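Local structure of designed helical repeat protein (Synthetic construct, 5CWG) at residues F138-E143 / E187-A192; A131-E136 / A180-A185; S3-L8 / A44-G49; E73-S78 / Y125-A130. The protein is a computationally designed scaffold of tandem helical repeats, made to explore repeat architectures and with no known catalytic or binding activity. All coordinates share one frame; numbering follows the deposited sequence. Where two conformers were deposited one is given.

Contact 1: residues F138-E143 / E187-A192; sequences FKRVAE and EFRKKA
The F188 ring meets V141 obliquely, its CE2 corner 3.8 Å from V141 CG1 and the two side chains crossing at about a right angle. The other flat groups are the guanidinium planes of R140 and R189, side by side and 25° apart. This is packing between helices 127-148 and 177-195, neighbours in an all-helical repeat fold. F188 leaves its helix with chi1 at 176°, CG opposite the backbone N, and so faces helix 127-148; its ring also touches A159 of helix 153-173 and I150 in the loop before that helix. Valine suits the position across from it because its branched, compact end fits beside a ring and also reaches L156 and I163. Trimming F188 to an alanine would probably open a gap beside V141 CG1 and leave A159 and I150 without their aromatic contact. On the outer side two arginines point the same way although alike in charge. The pairing is probably made tolerable by acids on helix 177-195: R140 NE forms a salt bridge with E186, and R189 NH1 one with E193. R140 and V141 are each modelled in two conformers, so their side-chain approaches hold for one of them. Beside the V141 side chain, F188 CE2 also lies 3.6 Å from V141 O.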
# COMPACT_ATOMS: atom_id res chain seq x y z
N PHE A 138 5.57 7.59 0.80
CA PHE A 138 4.95 8.04 -0.45
C PHE A 138 4.36 9.44 -0.30
O PHE A 138 4.54 10.29 -1.18
CB PHE A 138 3.85 7.06 -0.90
CG PHE A 138 3.11 7.55 -2.11
CD1 PHE A 138 3.75 7.64 -3.34
CD2 PHE A 138 1.79 7.94 -2.01
CE1 PHE A 138 3.06 8.11 -4.45
CE2 PHE A 138 1.11 8.40 -3.11
CZ PHE A 138 1.74 8.48 -4.34
N LYS A 139 3.60 9.66 0.75
CA LYS A 139 2.98 10.97 0.97
C LYS A 139 4.02 12.07 0.97
O LYS A 139 3.83 13.13 0.37
CB LYS A 139 2.22 10.97 2.29
CG LYS A 139 1.56 12.30 2.66
CD LYS A 139 0.76 12.12 3.95
CE LYS A 139 -0.10 13.30 4.33
NZ LYS A 139 0.72 14.35 4.91
N ARG A 140 5.14 11.86 1.66
CA ARG A 140 6.13 12.92 1.75
C ARG A 140 6.74 13.23 0.38
O ARG A 140 7.01 14.38 0.05
CB ARG A 140 7.20 12.57 2.78
CG ARG A 140 6.66 12.51 4.22
CD ARG A 140 6.39 13.87 4.80
NE ARG A 140 7.63 14.55 5.16
CZ ARG A 140 7.71 15.80 5.58
NH1 ARG A 140 6.62 16.54 5.69
NH2 ARG A 140 8.89 16.33 5.89
N VAL A 141 7.00 12.19 -0.39
CA VAL A 141 7.51 12.36 -1.75
C VAL A 141 6.50 13.11 -2.62
O VAL A 141 6.83 14.09 -3.28
CB VAL A 141 7.82 10.99 -2.37
CG1 VAL A 141 7.98 11.09 -3.88
CG2 VAL A 141 9.04 10.39 -1.71
N ALA A 142 5.26 12.61 -2.62
CA ALA A 142 4.19 13.17 -3.45
C ALA A 142 3.98 14.64 -3.14
O ALA A 142 3.88 15.46 -4.06
CB ALA A 142 2.91 12.40 -3.22
N GLU A 143 3.87 14.97 -1.86
CA GLU A 143 3.65 16.35 -1.47
C GLU A 143 4.83 17.22 -1.84
O GLU A 143 4.65 18.36 -2.29
CB GLU A 143 3.28 16.43 0.01
CG GLU A 143 1.89 15.82 0.21
CD GLU A 143 1.30 15.97 1.59
OE1 GLU A 143 1.95 16.61 2.45
OE2 GLU A 143 0.20 15.42 1.81
N GLU A 187 15.21 12.49 2.14
CA GLU A 187 16.24 12.87 1.19
C GLU A 187 15.64 13.42 -0.09
O GLU A 187 16.12 14.42 -0.59
CB GLU A 187 17.17 11.68 0.90
CG GLU A 187 18.25 11.49 1.93
CD GLU A 187 19.35 12.51 1.75
OE1 GLU A 187 20.07 12.44 0.74
OE2 GLU A 187 19.49 13.38 2.61
N PHE A 188 14.59 12.78 -0.61
CA PHE A 188 13.94 13.30 -1.80
C PHE A 188 13.34 14.67 -1.54
O PHE A 188 13.46 15.59 -2.36
CB PHE A 188 12.86 12.36 -2.32
CG PHE A 188 12.12 12.92 -3.50
CD1 PHE A 188 12.64 12.82 -4.77
CD2 PHE A 188 10.93 13.60 -3.33
CE1 PHE A 188 11.97 13.36 -5.86
CE2 PHE A 188 10.26 14.14 -4.41
CZ PHE A 188 10.79 14.02 -5.67
N ARG A 189 12.67 14.80 -0.41
CA ARG A 189 12.05 16.07 -0.08
C ARG A 189 13.08 17.20 -0.06
O ARG A 189 12.81 18.28 -0.61
CB ARG A 189 11.31 16.00 1.25
CG ARG A 189 10.59 17.28 1.60
CD ARG A 189 10.30 17.32 3.06
NE ARG A 189 11.53 17.50 3.84
CZ ARG A 189 11.97 18.66 4.31
NH1 ARG A 189 11.28 19.78 4.12
NH2 ARG A 189 13.10 18.70 5.00
N LYS A 190 14.22 16.96 0.57
CA LYS A 190 15.27 17.96 0.61
C LYS A 190 15.70 18.38 -0.79
O LYS A 190 15.89 19.57 -1.06
CB LYS A 190 16.46 17.46 1.41
CG LYS A 190 16.21 17.41 2.89
CD LYS A 190 17.37 16.73 3.58
CE LYS A 190 17.12 16.52 5.07
NZ LYS A 190 18.23 15.75 5.68
N LYS A 191 15.85 17.40 -1.69
CA LYS A 191 16.26 17.70 -3.06
C LYS A 191 15.17 18.44 -3.85
O LYS A 191 15.46 19.35 -4.64
CB LYS A 191 16.74 16.43 -3.75
CG LYS A 191 18.13 16.02 -3.24
CD LYS A 191 18.76 14.88 -4.01
CE LYS A 191 20.25 14.76 -3.67
NZ LYS A 191 20.82 13.48 -4.11
N ALA A 192 13.93 18.05 -3.64
CA ALA A 192 12.82 18.73 -4.32
C ALA A 192 12.73 20.19 -3.89
O ALA A 192 12.52 21.08 -4.72
CB ALA A 192 11.52 18.02 -4.01

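Contact 2: residues A131-E136 / A180-A185; sequences ARAAAE and AARQAA
One long arginine, R182, lies across A133 and E136 and bridges two nearly parallel helices, 127-148 and 177-195, of the helical repeat fold. The local axes approach to 8.9 Å and run 14° apart in the same direction, a spacing that the small alanines A133, A181 and A185 allow. A133 is buried on the first helix; A181, on the second, also packs on I163 and V167 of helix 153-173. At the exposed surface R182 reaches across. It was modelled in two conformers, and the contacts described belong to one of them. Its chain is extended from CG to NE, which carries the guanidinium over the backbone of the other helix. One face of that group lies on A133, with R182 NH2 3.4 Å from A133 CA and 3.8 Å from A133 CB. Arginine suits the place because its apolar stem can span the distance while its flat charged end remains at the surface. E136 supplies aliphatic atoms: its chain bends at chi2 (70°) and takes the carboxylate off, so that E136 OE1 stays 5.0 Å from R182 NH1, a range at which the opposite charges probably still attract. The touching atom of the glutamate is E136 CG, 3.3 Å from R182 NH1.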
# COMPACT_ATOMS: atom_id res chain seq x y z
N ALA A 131 2.79 -0.38 7.52
CA ALA A 131 2.03 0.23 6.44
C ALA A 131 2.03 1.76 6.55
O ALA A 131 2.09 2.45 5.53
CB ALA A 131 0.63 -0.31 6.45
N ARG A 132 1.98 2.28 7.77
CA ARG A 132 2.03 3.73 7.97
C ARG A 132 3.35 4.30 7.48
O ARG A 132 3.38 5.31 6.79
CB ARG A 132 1.86 4.08 9.46
CG ARG A 132 0.42 4.19 9.94
CD ARG A 132 0.32 4.93 11.31
NE ARG A 132 0.92 4.22 12.45
CZ ARG A 132 0.32 3.25 13.13
NH1 ARG A 132 -0.89 2.83 12.80
NH2 ARG A 132 0.95 2.68 14.15
N ALA A 133 4.44 3.61 7.77
CA ALA A 133 5.74 4.07 7.34
C ALA A 133 5.84 4.10 5.82
O ALA A 133 6.34 5.06 5.24
CB ALA A 133 6.85 3.19 7.93
N ALA A 134 5.36 3.05 5.15
CA ALA A 134 5.43 3.00 3.70
C ALA A 134 4.54 4.07 3.07
O ALA A 134 4.97 4.77 2.15
CB ALA A 134 5.06 1.62 3.22
N ALA A 135 3.32 4.19 3.56
CA ALA A 135 2.40 5.18 2.99
C ALA A 135 2.90 6.59 3.27
O ALA A 135 2.74 7.47 2.43
CB ALA A 135 1.00 5.00 3.56
N GLU A 136 3.46 6.83 4.45
CA GLU A 136 3.97 8.16 4.77
C GLU A 136 5.15 8.52 3.92
O GLU A 136 5.30 9.67 3.54
CB GLU A 136 4.36 8.24 6.24
CG GLU A 136 4.87 9.61 6.64
CD GLU A 136 3.78 10.65 6.65
OE1 GLU A 136 2.57 10.29 6.67
OE2 GLU A 136 4.12 11.86 6.65
N ALA A 180 14.60 3.20 7.08
CA ALA A 180 15.20 3.32 5.76
C ALA A 180 14.23 4.04 4.82
O ALA A 180 14.62 4.92 4.03
CB ALA A 180 15.56 1.94 5.19
N ALA A 181 12.96 3.63 4.87
CA ALA A 181 11.94 4.23 4.00
C ALA A 181 11.77 5.71 4.33
O ALA A 181 11.72 6.57 3.43
CB ALA A 181 10.62 3.50 4.16
N ARG A 182 11.69 6.03 5.61
CA ARG A 182 11.41 7.41 5.99
C ARG A 182 12.61 8.31 5.67
O ARG A 182 12.44 9.45 5.24
CB ARG A 182 11.01 7.50 7.46
CG ARG A 182 9.61 6.92 7.74
CD ARG A 182 9.17 7.27 9.14
NE ARG A 182 8.03 6.49 9.62
CZ ARG A 182 6.75 6.88 9.58
NH1 ARG A 182 6.42 8.04 9.04
NH2 ARG A 182 5.80 6.10 10.08
N GLN A 183 13.82 7.79 5.83
CA GLN A 183 15.01 8.56 5.53
C GLN A 183 15.10 8.83 4.02
O GLN A 183 15.45 9.92 3.60
CB GLN A 183 16.28 7.84 6.02
CG GLN A 183 16.52 7.90 7.53
CD GLN A 183 17.76 7.13 7.99
OE1 GLN A 183 18.03 7.05 9.19
NE2 GLN A 183 18.52 6.58 7.05
N ALA A 184 14.83 7.81 3.22
CA ALA A 184 14.85 7.97 1.77
C ALA A 184 13.84 9.04 1.31
O ALA A 184 14.13 9.84 0.42
CB ALA A 184 14.59 6.64 1.07
N ALA A 185 12.66 9.02 1.88
CA ALA A 185 11.66 10.03 1.51
C ALA A 185 12.12 11.43 1.90
O ALA A 185 11.92 12.38 1.15
CB ALA A 185 10.33 9.72 2.13

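Contact 3: residues S3-L8 / A44-G49; sequences SEKEEL and AAERAG
K5 and E46 reach for each other across the surface between helices 3-23 and 27-47, whose nearest CA atoms here, those of this very pair, are 12.1 Å apart. The result is a water-assisted surface ion pair between the first two helices of the helical repeat fold. Long side chains of opposite charge suit this distance, and the lysine and glutamate meet with their ends alone. Both leave the backbone in the same way, CG anti to the carbonyl carbon. E46 then runs extended beyond CG and brings its carboxylate toward K5. K5 begins extended too but turns at chi3, whose -97° lies away from a staggered value, so that NZ is swung aside at the end of an otherwise straight reach. The direct ion pair is long, K5 NZ to E46 OE2 being 3.6 Å. A water mediates as well: it donates to E46 OE2 at 2.6 Å and accepts from K5 NZ, although that second distance is modelled unusually short. E46 OE2 has a stronger partner in R42, one turn earlier on its own helix, so the lysine shares this oxygen with an arginine. G49, the first residue to leave helical angles, closes a Schellman motif with G49 N bonded to E46 O; its phi of 68° is easy for a residue with no CB. The stem of K5 packs on L56 of helix 53-73, which L8 also touches, while A44 and R47 lie against helix 77-98.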
# COMPACT_ATOMS: atom_id res chain seq x y z
N SER A 3 -19.59 -4.26 -13.26
CA SER A 3 -19.82 -5.69 -13.29
C SER A 3 -18.42 -6.24 -12.96
O SER A 3 -18.28 -7.19 -12.19
CB SER A 3 -20.39 -6.13 -14.64
OG SER A 3 -20.83 -7.50 -14.62
N GLU A 4 -17.38 -5.57 -13.45
CA GLU A 4 -16.01 -5.96 -13.08
C GLU A 4 -15.76 -5.69 -11.59
O GLU A 4 -15.13 -6.48 -10.92
CB GLU A 4 -14.95 -5.24 -13.93
CG GLU A 4 -13.47 -5.66 -13.63
CD GLU A 4 -13.04 -7.01 -14.25
OE1 GLU A 4 -13.45 -7.32 -15.40
OE2 GLU A 4 -12.29 -7.77 -13.58
N LYS A 5 -16.28 -4.58 -11.07
CA LYS A 5 -16.05 -4.26 -9.66
C LYS A 5 -16.72 -5.32 -8.81
O LYS A 5 -16.14 -5.73 -7.79
CB LYS A 5 -16.56 -2.85 -9.30
CG LYS A 5 -15.58 -1.72 -9.62
CD LYS A 5 -16.13 -0.34 -9.23
CE LYS A 5 -16.77 0.37 -10.41
NZ LYS A 5 -17.46 1.62 -9.98
N GLU A 6 -17.91 -5.77 -9.19
CA GLU A 6 -18.62 -6.80 -8.44
C GLU A 6 -17.83 -8.10 -8.45
O GLU A 6 -17.69 -8.76 -7.43
CB GLU A 6 -20.02 -7.04 -9.01
CG GLU A 6 -21.01 -5.92 -8.79
CD GLU A 6 -22.20 -6.03 -9.72
OE1 GLU A 6 -22.27 -5.26 -10.71
OE2 GLU A 6 -23.06 -6.89 -9.48
N GLU A 7 -17.29 -8.48 -9.60
CA GLU A 7 -16.54 -9.71 -9.74
C GLU A 7 -15.25 -9.62 -8.93
O GLU A 7 -14.85 -10.58 -8.28
CB GLU A 7 -16.26 -9.98 -11.21
CG GLU A 7 -17.55 -10.24 -11.98
CD GLU A 7 -17.46 -9.94 -13.46
OE1 GLU A 7 -16.33 -9.85 -13.99
OE2 GLU A 7 -18.52 -9.78 -14.10
N LEU A 8 -14.62 -8.45 -8.93
CA LEU A 8 -13.40 -8.26 -8.17
C LEU A 8 -13.67 -8.37 -6.68
O LEU A 8 -12.90 -8.99 -5.93
CB LEU A 8 -12.80 -6.90 -8.51
CG LEU A 8 -11.50 -6.54 -7.82
CD1 LEU A 8 -10.42 -7.55 -8.16
CD2 LEU A 8 -11.05 -5.15 -8.18
N ALA A 44 -12.10 5.29 -1.90
CA ALA A 44 -10.92 6.11 -1.86
C ALA A 44 -10.38 6.37 -3.29
O ALA A 44 -9.99 7.50 -3.63
CB ALA A 44 -9.85 5.51 -0.97
N ALA A 45 -10.33 5.31 -4.10
CA ALA A 45 -9.87 5.46 -5.47
C ALA A 45 -10.79 6.39 -6.27
O ALA A 45 -10.33 7.23 -7.04
CB ALA A 45 -9.78 4.10 -6.12
N GLU A 46 -12.10 6.24 -6.07
CA GLU A 46 -13.05 7.08 -6.78
C GLU A 46 -12.86 8.55 -6.42
O GLU A 46 -12.83 9.40 -7.32
CB GLU A 46 -14.47 6.64 -6.46
CG GLU A 46 -14.90 5.37 -7.12
CD GLU A 46 -16.21 4.79 -6.62
OE1 GLU A 46 -16.79 5.31 -5.64
OE2 GLU A 46 -16.67 3.78 -7.21
N ARG A 47 -12.73 8.86 -5.14
CA ARG A 47 -12.54 10.25 -4.73
C ARG A 47 -11.26 10.86 -5.30
O ARG A 47 -11.20 12.06 -5.60
CB ARG A 47 -12.54 10.38 -3.21
CG ARG A 47 -13.85 10.03 -2.55
CD ARG A 47 -13.84 10.41 -1.08
NE ARG A 47 -12.89 9.64 -0.28
CZ ARG A 47 -13.18 8.48 0.31
NH1 ARG A 47 -14.38 7.94 0.20
NH2 ARG A 47 -12.28 7.85 1.03
N ALA A 48 -10.23 10.03 -5.47
CA ALA A 48 -8.95 10.48 -5.96
C ALA A 48 -8.88 10.48 -7.51
O ALA A 48 -7.84 10.83 -8.07
CB ALA A 48 -7.79 9.61 -5.38
N GLY A 49 -9.93 10.03 -8.17
CA GLY A 49 -9.95 9.98 -9.62
C GLY A 49 -9.00 8.97 -10.21
O GLY A 49 -8.50 9.16 -11.32
O HOH W 1 -15.42 2.92 -9.31

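Contact 4: residues E73-S78 / Y125-A130; sequences EGYDIS and YDISEA
One hydrogen bond and one apolar patch, both made by Y75, join the turn before helix 77-98 to the start of helix 127-148. The hydrogen bond runs from Y75 OH to the backbone carbonyl Y125 O and is short, 2.6 Å. The acceptor lies at the edge of the tyrosine ring, near its plane, and the hydroxyl approaches at a C=O...O angle of 134°, tilted somewhat from the carbonyl plane. Tyrosine suits the place because its rigid ring carries a donor across to the neighbouring turn. The apolar part is made by the same ring: I127 slides past it in the opposite direction, CD1 coming to 3.5 Å from Y75 CD2 and CG1 to 3.8 Å from Y75 CE2. With chi2 at 171° I127 stretches out CD1 to meet the ring, and it also packs on A80 and A83 of helix 77-98. A phenylalanine in place of Y75 would probably keep the packing on I127 but leave the carbonyl of Y125 without its hydroxyl mate. Capping forms the third group. D126 OD2 accepts from E129 N at 2.9 Å, in a fairly straight bond, and D76 OD2 likewise accepts from E79 N; aspartate is short enough to fold back on the amides of a first helical turn. G74, at positive phi, lets the chain leave the preceding helix. Positive-phi glycine after the helix, tyrosine and aspartate N-cap together make a helix-loop-helix connection of the helical repeat fold, here tied to the equivalent turn before helix 127-148, two helices further along.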
# COMPACT_ATOMS: atom_id res chain seq x y z
N GLU A 73 2.15 -16.22 8.68
CA GLU A 73 3.02 -15.57 9.66
C GLU A 73 2.38 -15.30 11.02
O GLU A 73 3.01 -14.69 11.88
CB GLU A 73 3.58 -14.27 9.09
CG GLU A 73 4.44 -14.43 7.85
CD GLU A 73 5.69 -15.25 8.08
OE1 GLU A 73 6.15 -15.38 9.24
OE2 GLU A 73 6.17 -15.83 7.08
N GLY A 74 1.16 -15.77 11.22
CA GLY A 74 0.52 -15.67 12.53
C GLY A 74 -0.23 -14.38 12.80
O GLY A 74 -0.29 -13.93 13.95
N TYR A 75 -0.83 -13.78 11.78
CA TYR A 75 -1.61 -12.56 11.96
C TYR A 75 -3.08 -12.84 11.73
O TYR A 75 -3.46 -13.65 10.89
CB TYR A 75 -1.14 -11.48 11.00
CG TYR A 75 0.25 -10.95 11.28
CD1 TYR A 75 1.38 -11.69 10.94
CD2 TYR A 75 0.43 -9.75 11.93
CE1 TYR A 75 2.64 -11.22 11.23
CE2 TYR A 75 1.68 -9.26 12.21
CZ TYR A 75 2.80 -10.01 11.87
OH TYR A 75 4.07 -9.57 12.14
N ASP A 76 -3.91 -12.12 12.46
CA ASP A 76 -5.35 -12.24 12.28
C ASP A 76 -5.74 -11.82 10.87
O ASP A 76 -5.36 -10.74 10.40
CB ASP A 76 -6.08 -11.36 13.30
CG ASP A 76 -7.57 -11.50 13.22
OD1 ASP A 76 -8.12 -12.41 13.84
OD2 ASP A 76 -8.21 -10.69 12.50
N ILE A 77 -6.53 -12.65 10.20
CA ILE A 77 -6.83 -12.42 8.80
C ILE A 77 -7.65 -11.15 8.59
O ILE A 77 -7.37 -10.38 7.68
CB ILE A 77 -7.58 -13.63 8.20
CG1 ILE A 77 -6.69 -14.90 8.16
CG2 ILE A 77 -8.11 -13.32 6.81
CD1 ILE A 77 -5.31 -14.72 7.61
N SER A 78 -8.69 -10.96 9.38
CA SER A 78 -9.55 -9.80 9.18
C SER A 78 -8.81 -8.50 9.47
O SER A 78 -8.96 -7.52 8.74
CB SER A 78 -10.81 -9.93 10.02
OG SER A 78 -11.67 -10.91 9.52
N TYR A 125 6.48 -7.93 13.33
CA TYR A 125 6.15 -6.56 13.72
C TYR A 125 4.70 -6.23 13.32
O TYR A 125 4.04 -6.97 12.62
CB TYR A 125 7.10 -5.60 13.02
CG TYR A 125 8.59 -5.77 13.32
CD1 TYR A 125 9.03 -6.35 14.50
CD2 TYR A 125 9.54 -5.34 12.42
CE1 TYR A 125 10.38 -6.48 14.77
CE2 TYR A 125 10.91 -5.51 12.67
CZ TYR A 125 11.31 -6.07 13.84
OH TYR A 125 12.67 -6.21 14.10
N ASP A 126 4.20 -5.11 13.83
CA ASP A 126 2.82 -4.72 13.56
C ASP A 126 2.60 -4.29 12.10
O ASP A 126 3.37 -3.51 11.54
CB ASP A 126 2.39 -3.60 14.49
CG ASP A 126 0.95 -3.18 14.26
OD1 ASP A 126 0.03 -3.96 14.61
OD2 ASP A 126 0.74 -2.07 13.75
N ILE A 127 1.54 -4.81 11.50
CA ILE A 127 1.22 -4.50 10.11
C ILE A 127 0.90 -3.02 9.89
O ILE A 127 1.43 -2.41 8.98
CB ILE A 127 0.03 -5.35 9.62
CG1 ILE A 127 0.43 -6.83 9.54
CG2 ILE A 127 -0.51 -4.86 8.28
CD1 ILE A 127 -0.74 -7.73 9.28
N SER A 128 0.03 -2.46 10.72
CA SER A 128 -0.37 -1.06 10.56
C SER A 128 0.80 -0.10 10.69
O SER A 128 0.90 0.84 9.92
CB SER A 128 -1.45 -0.69 11.57
OG SER A 128 -2.63 -1.41 11.31
N GLU A 129 1.66 -0.33 11.67
CA GLU A 129 2.84 0.51 11.86
C GLU A 129 3.72 0.51 10.60
O GLU A 129 4.21 1.55 10.16
CB GLU A 129 3.60 0.01 13.05
CG GLU A 129 4.76 0.85 13.50
CD GLU A 129 5.49 0.21 14.67
OE1 GLU A 129 5.98 0.94 15.54
OE2 GLU A 129 5.58 -1.04 14.71
N ALA A 130 3.95 -0.67 10.03
CA ALA A 130 4.77 -0.79 8.85
C ALA A 130 4.08 -0.12 7.65
O ALA A 130 4.72 0.57 6.85
CB ALA A 130 5.06 -2.27 8.57

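In the fold
Along the chain contact 3 comes first, contact 4 follows, and contacts 1 and 2 come last with their segments alternating. These last two share helices 127-148 and 177-195; their centres are 11 Å apart and they meet where V141 CG2 lies 4.1 Å from A185 CB, making one continuous seam. Contact 4 uses the beginning of helix 127-148, directly before segment 131-136, with its centre 17 Å from that of contact 2. Contact 3 stands apart near the N-terminal end, with its centre 25 to 28 Å from the other three. Contact 3 joins consecutive helices and the others every second helix, consistent with repeats stacking side by side.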